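Local coordinates for protein succinate-semialdehyde dehydrogenase (Synechococcus sp., PDB 4ITA) that probably oxidises succinic semialdehyde to succinate with NADP+ as cofactor, as a member of the aldehyde dehydrogenase family, at residues 85-96 with 134-145. Sequence-based numbering, arbitrary orientation.
Sequences EAEKSALVCRYY and FPFWQVFRFAAP. With NDP (NADPH dihydro-nicotinamide-adenine-dinucleotide phosphate), chain C; EDO (1,2-ethanediol), chain R.
Lys88 lies extended over one face of the Trp137 indole. Its CG is anti to the backbone N (chi1 -162°), which starts the chain across the ring. CB only grazes the rim at CE3. Lys88 CG meets CZ3 of Trp137 at 3.6 Å, and CD passes over the ring. Lys88 CE makes a CH-pi contact, 3.8 Å from the centroid of the Trp137 six-membered ring. NZ adds an off-centre cation-pi contact and is hydrogen-bonded to the O of Ser421. The indole fits as a knob among Glu85, Lys88, Ser89 and Val92. Val92 CG1 touches Trp137 CZ3. Trp137 NE1 donates to O2 of an ethanediol, probably from the crystallisation liquor, at 3.2 Å. With an alanine in place of Trp137, a gap is likely to open between the helices and the Lys88 chain to lose the face it lies on.

One turn before Lys88, Glu85 OE2 accepts from the backbone N of Phe136 and of Trp137; the close fit around OE2 leaves the exact lengths doubtful. Glu85 OE1 forms a salt bridge with Lys77. Further along, Cys93 SG approaches the Phe140 ring obliquely, 3.5 Å from Phe140 CD1. Pro145 CB sits over the centre of the Tyr96 ring, whose other face is covered by Tyr95.

The helix segments run nearly parallel, 12° apart, with axes 8.6 Å from each other. Helix 137-149 packs on helix 79-103 and carries Arg141, whose NH1 and NH2 both donate to NADPH O7N. Helix 46-62 packs on 85-96, helix 64-75 touches both segments, and helix 162-175 packs on 134-145, which follows strand 115-129.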
loop_
_atom_site.group_PDB
_atom_site.type_symbol
_atom_site.label_atom_id
_atom_site.label_comp_id
_atom_site.label_asym_id
_atom_site.label_seq_id
_atom_site.Cartn_x
_atom_site.Cartn_y
_atom_site.Cartn_z
ATOM N N GLU A 85 -9.170 14.030 -23.575
ATOM C CA GLU A 85 -8.153 13.415 -22.727
ATOM C C GLU A 85 -7.014 14.396 -22.412
ATOM O O GLU A 85 -6.520 14.451 -21.277
ATOM C CB GLU A 85 -7.613 12.123 -23.346
ATOM C CG GLU A 85 -6.571 11.488 -22.450
ATOM C CD GLU A 85 -6.063 10.147 -22.920
ATOM O OE1 GLU A 85 -6.674 9.508 -23.807
ATOM O OE2 GLU A 85 -5.032 9.718 -22.371
ATOM N N ALA A 86 -6.593 15.166 -23.409
ATOM C CA ALA A 86 -5.565 16.180 -23.189
ATOM C C ALA A 86 -6.069 17.246 -22.212
ATOM O O ALA A 86 -5.334 17.712 -21.335
ATOM C CB ALA A 86 -5.147 16.818 -24.506
ATOM N N GLU A 87 -7.336 17.623 -22.344
ATOM C CA GLU A 87 -7.930 18.592 -21.435
ATOM C C GLU A 87 -7.982 18.071 -20.002
ATOM O O GLU A 87 -7.696 18.804 -19.050
ATOM C CB GLU A 87 -9.337 18.963 -21.916
ATOM C CG GLU A 87 -9.354 19.786 -23.196
ATOM C CD GLU A 87 -10.751 19.970 -23.767
ATOM O OE1 GLU A 87 -10.911 20.825 -24.665
ATOM O OE2 GLU A 87 -11.679 19.259 -23.329
ATOM N N LYS A 88 -8.336 16.800 -19.841
ATOM C CA LYS A 88 -8.412 16.222 -18.507
ATOM C C LYS A 88 -7.016 16.090 -17.889
ATOM O O LYS A 88 -6.851 16.235 -16.671
ATOM C CB LYS A 88 -9.119 14.873 -18.564
ATOM C CG LYS A 88 -9.639 14.374 -17.234
ATOM C CD LYS A 88 -10.400 13.081 -17.429
ATOM C CE LYS A 88 -10.952 12.564 -16.121
ATOM N NZ LYS A 88 -11.897 11.445 -16.370
ATOM N N SER A 89 -6.020 15.821 -18.732
ATOM C CA SER A 89 -4.618 15.808 -18.310
ATOM C C SER A 89 -4.202 17.166 -17.734
ATOM O O SER A 89 -3.545 17.236 -16.688
ATOM C CB SER A 89 -3.711 15.413 -19.480
ATOM O OG SER A 89 -3.977 14.080 -19.902
ATOM N N ALA A 90 -4.580 18.245 -18.415
ATOM C CA ALA A 90 -4.327 19.585 -17.894
ATOM C C ALA A 90 -5.022 19.775 -16.553
ATOM O O ALA A 90 -4.463 20.365 -15.628
ATOM C CB ALA A 90 -4.790 20.634 -18.885
ATOM N N LEU A 91 -6.244 19.264 -16.445
ATOM C CA LEU A 91 -7.037 19.454 -15.242
ATOM C C LEU A 91 -6.378 18.827 -14.019
ATOM O O LEU A 91 -6.380 19.418 -12.949
ATOM C CB LEU A 91 -8.432 18.868 -15.448
ATOM C CG LEU A 91 -9.524 19.204 -14.442
ATOM C CD1 LEU A 91 -9.889 20.678 -14.555
ATOM C CD2 LEU A 91 -10.730 18.304 -14.689
ATOM N N VAL A 92 -5.815 17.627 -14.155
ATOM C CA VAL A 92 -5.202 16.998 -12.981
ATOM C C VAL A 92 -3.887 17.699 -12.611
ATOM O O VAL A 92 -3.524 17.766 -11.436
ATOM C CB VAL A 92 -5.047 15.448 -13.132
ATOM C CG1 VAL A 92 -4.037 15.099 -14.225
ATOM C CG2 VAL A 92 -4.678 14.819 -11.793
ATOM N N CYS A 93 -3.188 18.251 -13.602
ATOM C CA CYS A 93 -2.020 19.083 -13.315
ATOM C C CYS A 93 -2.428 20.279 -12.462
ATOM O O CYS A 93 -1.801 20.578 -11.443
ATOM C CB CYS A 93 -1.359 19.568 -14.608
ATOM S SG CYS A 93 -0.479 18.276 -15.510
ATOM N N ARG A 94 -3.500 20.945 -12.869
ATOM C CA ARG A 94 -3.974 22.111 -12.123
ATOM C C ARG A 94 -4.494 21.728 -10.737
ATOM O O ARG A 94 -4.274 22.456 -9.771
ATOM C CB ARG A 94 -5.043 22.870 -12.911
ATOM C CG ARG A 94 -4.483 23.519 -14.152
ATOM C CD ARG A 94 -5.361 24.640 -14.695
ATOM N NE ARG A 94 -4.763 25.225 -15.894
ATOM C CZ ARG A 94 -3.778 26.114 -15.871
ATOM N NH1 ARG A 94 -3.286 26.522 -14.709
ATOM N NH2 ARG A 94 -3.274 26.589 -17.005
ATOM N N TYR A 95 -5.160 20.581 -10.631
ATOM C CA TYR A 95 -5.657 20.106 -9.345
ATOM C C TYR A 95 -4.539 19.995 -8.307
ATOM O O TYR A 95 -4.651 20.515 -7.190
ATOM C CB TYR A 95 -6.380 18.770 -9.504
ATOM C CG TYR A 95 -6.928 18.242 -8.202
ATOM C CD1 TYR A 95 -8.125 18.721 -7.686
ATOM C CD2 TYR A 95 -6.244 17.268 -7.478
ATOM C CE1 TYR A 95 -8.625 18.241 -6.490
ATOM C CE2 TYR A 95 -6.743 16.779 -6.286
ATOM C CZ TYR A 95 -7.928 17.272 -5.792
ATOM O OH TYR A 95 -8.418 16.784 -4.598
ATOM N N TYR A 96 -3.444 19.330 -8.665
ATOM C CA TYR A 96 -2.347 19.195 -7.715
ATOM C C TYR A 96 -1.526 20.477 -7.547
ATOM O O TYR A 96 -1.002 20.732 -6.468
ATOM C CB TYR A 96 -1.496 17.952 -8.005
ATOM C CG TYR A 96 -2.260 16.710 -7.613
ATOM C CD1 TYR A 96 -2.553 16.453 -6.277
ATOM C CD2 TYR A 96 -2.741 15.824 -8.570
ATOM C CE1 TYR A 96 -3.273 15.328 -5.899
ATOM C CE2 TYR A 96 -3.464 14.693 -8.199
ATOM C CZ TYR A 96 -3.726 14.459 -6.865
ATOM O OH TYR A 96 -4.442 13.351 -6.496
ATOM N N PHE A 134 -5.382 5.165 -22.290
ATOM C CA PHE A 134 -5.471 6.603 -22.043
ATOM C C PHE A 134 -4.037 7.071 -21.906
ATOM O O PHE A 134 -3.543 7.290 -20.798
ATOM C CB PHE A 134 -6.287 6.919 -20.784
ATOM C CG PHE A 134 -7.748 6.577 -20.909
ATOM C CD1 PHE A 134 -8.236 5.368 -20.439
ATOM C CD2 PHE A 134 -8.630 7.466 -21.500
ATOM C CE1 PHE A 134 -9.589 5.051 -20.555
ATOM C CE2 PHE A 134 -9.987 7.156 -21.620
ATOM C CZ PHE A 134 -10.460 5.946 -21.147
ATOM N N PRO A 135 -3.348 7.200 -23.046
ATOM C CA PRO A 135 -1.887 7.314 -23.034
ATOM C C PRO A 135 -1.356 8.633 -22.482
ATOM O O PRO A 135 -0.176 8.693 -22.135
ATOM C CB PRO A 135 -1.511 7.131 -24.509
ATOM C CG PRO A 135 -2.716 7.629 -25.259
ATOM C CD PRO A 135 -3.905 7.250 -24.411
ATOM N N PHE A 136 -2.195 9.669 -22.407
ATOM C CA PHE A 136 -1.821 10.916 -21.735
ATOM C C PHE A 136 -2.393 10.970 -20.322
ATOM O O PHE A 136 -1.658 11.180 -19.354
ATOM C CB PHE A 136 -2.309 12.139 -22.529
ATOM C CG PHE A 136 -1.332 12.636 -23.565
ATOM C CD1 PHE A 136 -0.890 11.800 -24.584
ATOM C CD2 PHE A 136 -0.883 13.950 -23.542
ATOM C CE1 PHE A 136 -0.003 12.263 -25.549
ATOM C CE2 PHE A 136 0.001 14.420 -24.503
ATOM C CZ PHE A 136 0.444 13.574 -25.504
ATOM N N TRP A 137 -3.703 10.779 -20.203
ATOM C CA TRP A 137 -4.387 10.940 -18.925
ATOM C C TRP A 137 -3.821 10.061 -17.817
ATOM O O TRP A 137 -3.592 10.540 -16.717
ATOM C CB TRP A 137 -5.903 10.721 -19.091
ATOM C CG TRP A 137 -6.632 10.374 -17.824
ATOM C CD1 TRP A 137 -7.208 9.174 -17.516
ATOM C CD2 TRP A 137 -6.863 11.231 -16.704
ATOM N NE1 TRP A 137 -7.779 9.233 -16.269
ATOM C CE2 TRP A 137 -7.582 10.487 -15.748
ATOM C CE3 TRP A 137 -6.536 12.560 -16.415
ATOM C CZ2 TRP A 137 -7.977 11.026 -14.522
ATOM C CZ3 TRP A 137 -6.926 13.095 -15.195
ATOM C CH2 TRP A 137 -7.633 12.327 -14.264
ATOM N N GLN A 138 -3.582 8.784 -18.084
ATOM C CA GLN A 138 -3.094 7.931 -17.002
ATOM C C GLN A 138 -1.701 8.345 -16.550
ATOM O O GLN A 138 -1.350 8.202 -15.373
ATOM C CB GLN A 138 -3.083 6.463 -17.404
ATOM C CG GLN A 138 -4.362 5.957 -18.040
ATOM C CD GLN A 138 -5.392 5.575 -17.018
ATOM O OE1 GLN A 138 -5.148 5.687 -15.823
ATOM N NE2 GLN A 138 -6.549 5.104 -17.472
ATOM N N VAL A 139 -0.899 8.852 -17.479
ATOM C CA VAL A 139 0.424 9.344 -17.124
ATOM C C VAL A 139 0.320 10.583 -16.233
ATOM O O VAL A 139 0.941 10.639 -15.169
ATOM C CB VAL A 139 1.287 9.637 -18.366
ATOM C CG1 VAL A 139 2.619 10.246 -17.950
ATOM C CG2 VAL A 139 1.512 8.355 -19.181
ATOM N N PHE A 140 -0.474 11.568 -16.638
ATOM C CA PHE A 140 -0.611 12.766 -15.824
ATOM C C PHE A 140 -1.308 12.504 -14.496
ATOM O O PHE A 140 -1.001 13.161 -13.501
ATOM C CB PHE A 140 -1.248 13.903 -16.623
ATOM C CG PHE A 140 -0.299 14.518 -17.612
ATOM C CD1 PHE A 140 0.678 15.410 -17.187
ATOM C CD2 PHE A 140 -0.346 14.172 -18.954
ATOM C CE1 PHE A 140 1.576 15.966 -18.085
ATOM C CE2 PHE A 140 0.549 14.720 -19.860
ATOM C CZ PHE A 140 1.511 15.627 -19.423
ATOM N N ARG A 141 -2.195 11.515 -14.463
ATOM C CA ARG A 141 -2.842 11.096 -13.224
ATOM C C ARG A 141 -1.820 10.744 -12.136
ATOM O O ARG A 141 -1.995 11.124 -10.972
ATOM C CB ARG A 141 -3.787 9.913 -13.483
ATOM C CG ARG A 141 -4.506 9.410 -12.247
ATOM C CD ARG A 141 -5.522 8.323 -12.592
ATOM N NE ARG A 141 -4.889 7.051 -12.925
ATOM C CZ ARG A 141 -5.550 5.906 -13.072
ATOM N NH1 ARG A 141 -6.869 5.877 -12.935
ATOM N NH2 ARG A 141 -4.895 4.791 -13.374
ATOM N N PHE A 142 -0.763 10.014 -12.492
ATOM C CA PHE A 142 0.256 9.708 -11.489
ATOM C C PHE A 142 1.329 10.798 -11.434
ATOM O O PHE A 142 1.871 11.086 -10.366
ATOM C CB PHE A 142 0.891 8.315 -11.699
ATOM C CG PHE A 142 2.098 8.338 -12.581
ATOM C CD1 PHE A 142 3.351 8.638 -12.068
ATOM C CD2 PHE A 142 1.976 8.086 -13.935
ATOM C CE1 PHE A 142 4.461 8.697 -12.892
ATOM C CE2 PHE A 142 3.080 8.138 -14.770
ATOM C CZ PHE A 142 4.322 8.455 -14.250
ATOM N N ALA A 143 1.649 11.401 -12.575
ATOM C CA ALA A 143 2.803 12.299 -12.631
ATOM C C ALA A 143 2.575 13.625 -11.919
ATOM O O ALA A 143 3.470 14.128 -11.243
ATOM C CB ALA A 143 3.255 12.540 -14.070
ATOM N N ALA A 144 1.383 14.198 -12.061
ATOM C CA ALA A 144 1.091 15.468 -11.399
ATOM C C ALA A 144 1.304 15.410 -9.870
ATOM O O ALA A 144 2.049 16.225 -9.335
ATOM C CB ALA A 144 -0.313 15.981 -11.776
ATOM N N PRO A 145 0.693 14.435 -9.162
ATOM C CA PRO A 145 0.965 14.400 -7.718
ATOM C C PRO A 145 2.394 13.988 -7.380
ATOM O O PRO A 145 2.939 14.495 -6.394
ATOM C CB PRO A 145 -0.050 13.375 -7.185
ATOM C CG PRO A 145 -0.396 12.526 -8.361
ATOM C CD PRO A 145 -0.330 13.444 -9.551
HETATM P PA NDP C . -1.061 -4.794 -20.374
HETATM O O1A NDP C . -1.070 -5.198 -18.928
HETATM O O2A NDP C . -0.762 -5.816 -21.435
HETATM O O5B NDP C . -0.007 -3.604 -20.558
HETATM C C5B NDP C . 0.016 -2.465 -19.689
HETATM C C4B NDP C . 1.450 -2.015 -19.425
HETATM O O4B NDP C . 2.131 -3.044 -18.703
HETATM C C3B NDP C . 2.267 -1.808 -20.695
HETATM O O3B NDP C . 3.241 -0.783 -20.453
HETATM C C2B NDP C . 2.972 -3.140 -20.861
HETATM O O2B NDP C . 4.176 -3.059 -21.611
HETATM C C1B NDP C . 3.303 -3.431 -19.424
HETATM N N9A NDP C . 3.523 -4.850 -19.105
HETATM C C8A NDP C . 2.878 -5.929 -19.591
HETATM N N7A NDP C . 3.354 -7.057 -19.011
HETATM C C5A NDP C . 4.298 -6.690 -18.130
HETATM C C6A NDP C . 5.202 -7.361 -17.182
HETATM N N6A NDP C . 5.174 -8.703 -17.059
HETATM N N1A NDP C . 6.034 -6.586 -16.461
HETATM C C2A NDP C . 6.065 -5.252 -16.571
HETATM N N3A NDP C . 5.277 -4.571 -17.416
HETATM C C4A NDP C . 4.399 -5.235 -18.195
HETATM O O3 NDP C . -2.508 -4.081 -20.577
HETATM P PN NDP C . -3.540 -3.981 -21.828
HETATM O O1N NDP C . -3.651 -5.296 -22.568
HETATM O O2N NDP C . -3.220 -2.711 -22.567
HETATM O O5D NDP C . -4.929 -3.761 -21.044
HETATM C C5D NDP C . -5.153 -2.576 -20.293
HETATM C C4D NDP C . -5.670 -2.936 -18.912
HETATM O O4D NDP C . -5.516 -1.816 -18.029
HETATM C C3D NDP C . -7.147 -3.276 -18.901
HETATM O O3D NDP C . -7.386 -4.412 -18.062
HETATM C C2D NDP C . -7.749 -1.999 -18.347
HETATM O O2D NDP C . -9.036 -2.253 -17.783
HETATM C C1D NDP C . -6.727 -1.608 -17.298
HETATM N N1N NDP C . -6.903 -0.197 -16.926
HETATM C C2N NDP C . -6.921 0.166 -15.633
HETATM C C3N NDP C . -7.534 1.359 -15.254
HETATM C C7N NDP C . -7.547 1.814 -13.824
HETATM O O7N NDP C . -7.268 2.987 -13.584
HETATM N N7N NDP C . -7.863 0.954 -12.859
HETATM C C4N NDP C . -8.223 2.236 -16.272
HETATM C C5N NDP C . -7.686 1.960 -17.600
HETATM C C6N NDP C . -7.049 0.754 -17.873
HETATM P P2B NDP C . 4.242 -3.511 -23.152
HETATM O O1X NDP C . 5.684 -3.265 -23.488
HETATM O O2X NDP C . 3.867 -4.973 -23.193
HETATM O O3X NDP C . 3.309 -2.639 -23.938
HETATM C C1 EDO R . -10.659 6.606 -17.488
HETATM O O1 EDO R . -11.152 7.714 -16.730
HETATM C C2 EDO R . -10.004 5.608 -16.542
HETATM O O2 EDO R . -8.857 6.208 -15.921
#